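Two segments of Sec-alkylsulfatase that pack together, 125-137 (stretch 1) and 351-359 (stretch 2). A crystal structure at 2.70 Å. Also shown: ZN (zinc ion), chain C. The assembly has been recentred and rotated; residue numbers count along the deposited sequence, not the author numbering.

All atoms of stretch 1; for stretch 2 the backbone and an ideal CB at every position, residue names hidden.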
# COMPACT_ATOMS: atom_id res chain seq x y z
N TYR A 125 23.75 -7.01 29.55
CA TYR A 125 24.73 -6.53 28.60
C TYR A 125 24.18 -6.46 27.17
O TYR A 125 23.09 -6.95 26.88
CB TYR A 125 26.01 -7.39 28.65
CG TYR A 125 26.59 -7.49 30.05
CD1 TYR A 125 26.06 -8.39 30.97
CD2 TYR A 125 27.64 -6.69 30.45
CE1 TYR A 125 26.53 -8.44 32.28
CE2 TYR A 125 28.17 -6.78 31.74
CZ TYR A 125 27.60 -7.64 32.65
OH TYR A 125 28.09 -7.72 33.94
N GLN A 126 24.94 -5.81 26.29
CA GLN A 126 24.55 -5.63 24.92
C GLN A 126 25.78 -5.64 24.04
O GLN A 126 26.82 -5.07 24.42
CB GLN A 126 23.80 -4.31 24.79
CG GLN A 126 22.71 -4.30 23.74
CD GLN A 126 21.66 -3.24 24.02
OE1 GLN A 126 20.42 -3.58 23.76
NE2 GLN A 126 21.96 -2.09 24.39
N VAL A 127 25.69 -6.32 22.89
CA VAL A 127 26.73 -6.33 21.88
C VAL A 127 26.16 -5.53 20.74
O VAL A 127 25.10 -5.88 20.18
CB VAL A 127 27.22 -7.74 21.44
CG1 VAL A 127 28.36 -7.61 20.42
CG2 VAL A 127 27.67 -8.58 22.63
N ARG A 128 26.85 -4.43 20.45
CA ARG A 128 26.47 -3.48 19.41
C ARG A 128 27.64 -3.27 18.47
O ARG A 128 28.79 -3.30 18.90
CB ARG A 128 26.12 -2.12 20.05
CG ARG A 128 25.08 -2.19 21.16
CD ARG A 128 24.27 -0.92 21.26
NE ARG A 128 25.07 0.21 21.71
CZ ARG A 128 25.28 0.53 22.99
NH1 ARG A 128 24.77 -0.21 23.97
NH2 ARG A 128 26.02 1.57 23.29
N GLY A 129 27.34 -3.03 17.20
CA GLY A 129 28.37 -2.74 16.20
C GLY A 129 29.17 -3.90 15.65
O GLY A 129 30.18 -3.70 14.98
N LEU A 130 28.73 -5.13 15.92
CA LEU A 130 29.42 -6.29 15.39
C LEU A 130 28.53 -6.89 14.30
O LEU A 130 28.80 -7.99 13.84
CB LEU A 130 29.70 -7.30 16.53
CG LEU A 130 31.02 -7.13 17.29
CD1 LEU A 130 30.94 -6.06 18.33
CD2 LEU A 130 31.39 -8.39 18.01
N ASP A 131 27.49 -6.11 13.85
CA ASP A 131 26.44 -6.51 12.91
C ASP A 131 25.48 -5.32 12.69
O ASP A 131 25.37 -4.47 13.59
CB ASP A 131 25.60 -7.64 13.61
CG ASP A 131 24.55 -8.38 12.80
OD1 ASP A 131 24.88 -9.42 12.20
OD2 ASP A 131 23.37 -7.98 12.87
N PRO A 132 24.65 -5.30 11.61
CA PRO A 132 23.61 -4.28 11.51
C PRO A 132 22.72 -4.14 12.78
O PRO A 132 22.29 -3.04 13.12
CB PRO A 132 22.78 -4.77 10.32
CG PRO A 132 23.74 -5.47 9.45
CD PRO A 132 24.60 -6.19 10.41
N ALA A 133 22.47 -5.25 13.49
CA ALA A 133 21.63 -5.23 14.69
C ALA A 133 22.43 -5.46 16.00
O ALA A 133 23.65 -5.59 15.97
CB ALA A 133 20.50 -6.22 14.55
N ASN A 134 21.73 -5.46 17.14
CA ASN A 134 22.29 -5.68 18.47
C ASN A 134 21.76 -6.97 19.06
O ASN A 134 20.65 -7.43 18.71
CB ASN A 134 21.88 -4.52 19.43
CG ASN A 134 22.22 -3.12 18.97
OD1 ASN A 134 23.10 -2.88 18.13
ND2 ASN A 134 21.52 -2.17 19.54
N MET A 135 22.55 -7.53 20.01
CA MET A 135 22.20 -8.73 20.77
C MET A 135 22.14 -8.30 22.25
O MET A 135 23.11 -7.76 22.79
CB MET A 135 23.29 -9.82 20.56
CG MET A 135 22.99 -11.18 21.23
SD MET A 135 24.45 -12.27 21.35
CE MET A 135 24.61 -12.81 19.60
N THR A 136 21.01 -8.51 22.88
CA THR A 136 20.86 -8.22 24.31
C THR A 136 21.14 -9.53 25.08
O THR A 136 20.54 -10.57 24.78
CB THR A 136 19.46 -7.70 24.59
OG1 THR A 136 19.20 -6.55 23.75
CG2 THR A 136 19.24 -7.40 26.06
N ILE A 137 22.09 -9.50 26.03
CA ILE A 137 22.43 -10.66 26.84
C ILE A 137 22.01 -10.46 28.29
O ILE A 137 22.62 -9.68 29.00
CB ILE A 137 23.92 -11.09 26.73
CG1 ILE A 137 24.32 -11.32 25.28
CG2 ILE A 137 24.14 -12.36 27.56
CD1 ILE A 137 25.73 -10.97 24.96
N UNK A 351 15.87 2.69 28.47
CA UNK A 351 15.28 2.07 27.30
C UNK A 351 16.42 1.47 26.45
O UNK A 351 17.42 2.14 26.21
CB UNK A 351 14.46 3.08 26.50
N UNK A 352 16.27 0.21 26.02
CA UNK A 352 17.25 -0.43 25.12
C UNK A 352 16.61 -0.82 23.78
O UNK A 352 15.39 -0.91 23.67
CB UNK A 352 17.85 -1.67 25.79
N UNK A 353 17.43 -0.99 22.75
CA UNK A 353 16.91 -1.32 21.43
C UNK A 353 17.75 -2.38 20.73
O UNK A 353 18.81 -2.75 21.24
CB UNK A 353 16.84 -0.06 20.56
N UNK A 354 17.28 -2.84 19.57
CA UNK A 354 17.99 -3.86 18.80
C UNK A 354 18.78 -3.24 17.62
O UNK A 354 19.36 -3.94 16.78
CB UNK A 354 17.00 -4.90 18.28
N UNK A 355 18.83 -1.92 17.60
CA UNK A 355 19.64 -1.11 16.74
C UNK A 355 19.98 0.06 17.59
O UNK A 355 19.10 0.56 18.30
CB UNK A 355 18.95 -0.72 15.43
N UNK A 356 21.26 0.49 17.58
CA UNK A 356 21.77 1.67 18.30
C UNK A 356 21.81 1.62 19.83
O UNK A 356 21.58 0.58 20.44
CB UNK A 356 20.92 2.87 17.90
N UNK A 357 22.13 2.76 20.43
CA UNK A 357 22.41 2.99 21.85
C UNK A 357 21.17 3.12 22.73
O UNK A 357 20.09 3.51 22.24
CB UNK A 357 23.25 4.26 22.00
N UNK A 358 21.34 2.93 24.07
CA UNK A 358 20.21 3.08 24.98
C UNK A 358 19.92 4.53 25.39
O UNK A 358 20.79 5.36 25.29
CB UNK A 358 20.46 2.24 26.24
N UNK A 359 18.72 4.85 25.85
CA UNK A 359 18.42 6.18 26.39
C UNK A 359 18.21 6.00 27.90
O UNK A 359 17.42 5.17 28.29
CB UNK A 359 17.20 6.80 25.72
ZN ZN C . 16.57 -4.66 12.81

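Position 351 has extended backbone angles, and nothing of stretch 1 lies within 5.5 Å of its ideal CB, so the contact places little demand on it; many residues would do. It is Leu351, paired through its backbone N and O with position 359.

At position 352 the CA-to-CB bond points toward stretch 1, and the ideal CB lies 5.5 Å from Thr136 OG1. The methyl of Thr136 invites an aliphatic chain, and the extended backbone suits a beta-branched one, though leucine or methionine might also reach. The residue is Ile352, whose CD1 packs 3.6 Å from Thr136 CG2.

Position 353 points sideways, and its backbone matters more to the contact: Asn134 ND2 donates to the O of this residue at 3.3 Å, a bond open to any side chain. The deposited Gln353 keeps its own side chain at least 5.2 Å from stretch 1.

Position 354 also points sideways, with its ideal CB 4.5 Å from Asn134 O. Its carbonyl accepts from Asn134 N, and farther along stretch 1 stands the hydroxyl of Thr136. A long polar chain, such as glutamine or glutamate, could reach that hydroxyl. In Gln354, chi1 and chi2 are both m, folding the chain so that OE1 accepts from Thr136 OG1 at 2.7 Å.

From position 355 the CA-to-CB bond points away, yet the ideal CB is 4.7 Å from Pro132 O, an acceptor, and 5.3 Å from the zinc ion, too far for cysteine or aspartate to bind it. Histidine has the length and a donor; glutamate might just reach but brings none. His355 binds zinc through NE2 at 2.0 Å, while ND1 makes a weak hydrogen bond to Pro132 O at 2.8 Å, near the plane of the ring. Ala133 CB adds a contact, 3.7 Å from His355 CE1.

Position 356 has a positive phi of 68°, which favours glycine but is tolerated by asparagine. Its CB points away, and Asn356 contributes its backbone: O accepts from Asn134 ND2 at 2.9 Å, and a water links its N to Pro132 O.

Position 357 points away overall, although its ideal CB is 4.1 Å from Arg128 NH2, so many non-glycine residues could supply that contact. In Trp357, CA lies over one face of the Arg128 guanidinium.

Position 358, with phi -83° and psi 159°, suits proline, although other residues fit these angles. Pro358 sets CD over the same guanidinium face, 3.6 Å from Arg128 NH1.

Position 359 is out of reach, and its extended backbone suits beta-branched Val359.

Stretch 2 351-359: LIQQHNWPV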
# COMPACT_ATOMS: atom_id res chain seq x y z
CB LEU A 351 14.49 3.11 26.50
CG LEU A 351 13.85 2.65 25.20
CD1 LEU A 351 12.54 3.30 25.02
CD2 LEU A 351 14.71 3.02 24.01
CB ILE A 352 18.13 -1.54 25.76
CG1 ILE A 352 17.30 -2.77 26.14
CG2 ILE A 352 18.98 -0.98 26.94
CD1 ILE A 352 18.07 -4.01 26.30
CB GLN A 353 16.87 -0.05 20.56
CG GLN A 353 15.86 0.97 21.00
CD GLN A 353 16.44 2.32 20.90
OE1 GLN A 353 17.64 2.52 21.03
NE2 GLN A 353 15.58 3.28 20.69
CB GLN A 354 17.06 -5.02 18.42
CG GLN A 354 16.40 -5.69 19.65
CD GLN A 354 17.44 -6.36 20.54
OE1 GLN A 354 17.92 -5.81 21.53
NE2 GLN A 354 17.81 -7.56 20.19
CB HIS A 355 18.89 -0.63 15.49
CG HIS A 355 18.68 -1.70 14.48
ND1 HIS A 355 19.73 -2.25 13.80
CD2 HIS A 355 17.54 -2.30 14.10
CE1 HIS A 355 19.20 -3.16 13.01
NE2 HIS A 355 17.88 -3.22 13.16
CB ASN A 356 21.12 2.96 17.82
CG ASN A 356 20.98 3.03 16.32
OD1 ASN A 356 19.89 2.86 15.79
ND2 ASN A 356 22.06 3.31 15.63
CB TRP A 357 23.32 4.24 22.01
CG TRP A 357 22.84 5.41 21.23
CD1 TRP A 357 21.92 6.33 21.61
CD2 TRP A 357 23.08 5.62 19.83
NE1 TRP A 357 21.64 7.17 20.55
CE2 TRP A 357 22.32 6.74 19.45
CE3 TRP A 357 23.86 4.96 18.86
CZ2 TRP A 357 22.35 7.26 18.13
CZ3 TRP A 357 23.86 5.43 17.55
CH2 TRP A 357 23.12 6.58 17.20
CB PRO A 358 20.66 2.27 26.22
CG PRO A 358 21.93 1.58 25.84
CD PRO A 358 22.53 2.45 24.81
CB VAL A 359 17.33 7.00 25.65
CG1 VAL A 359 15.99 6.30 25.64
CG2 VAL A 359 17.19 8.41 26.24
O HOH W 1 22.93 -0.89 15.21
O HOH W 2 15.28 -5.07 11.19
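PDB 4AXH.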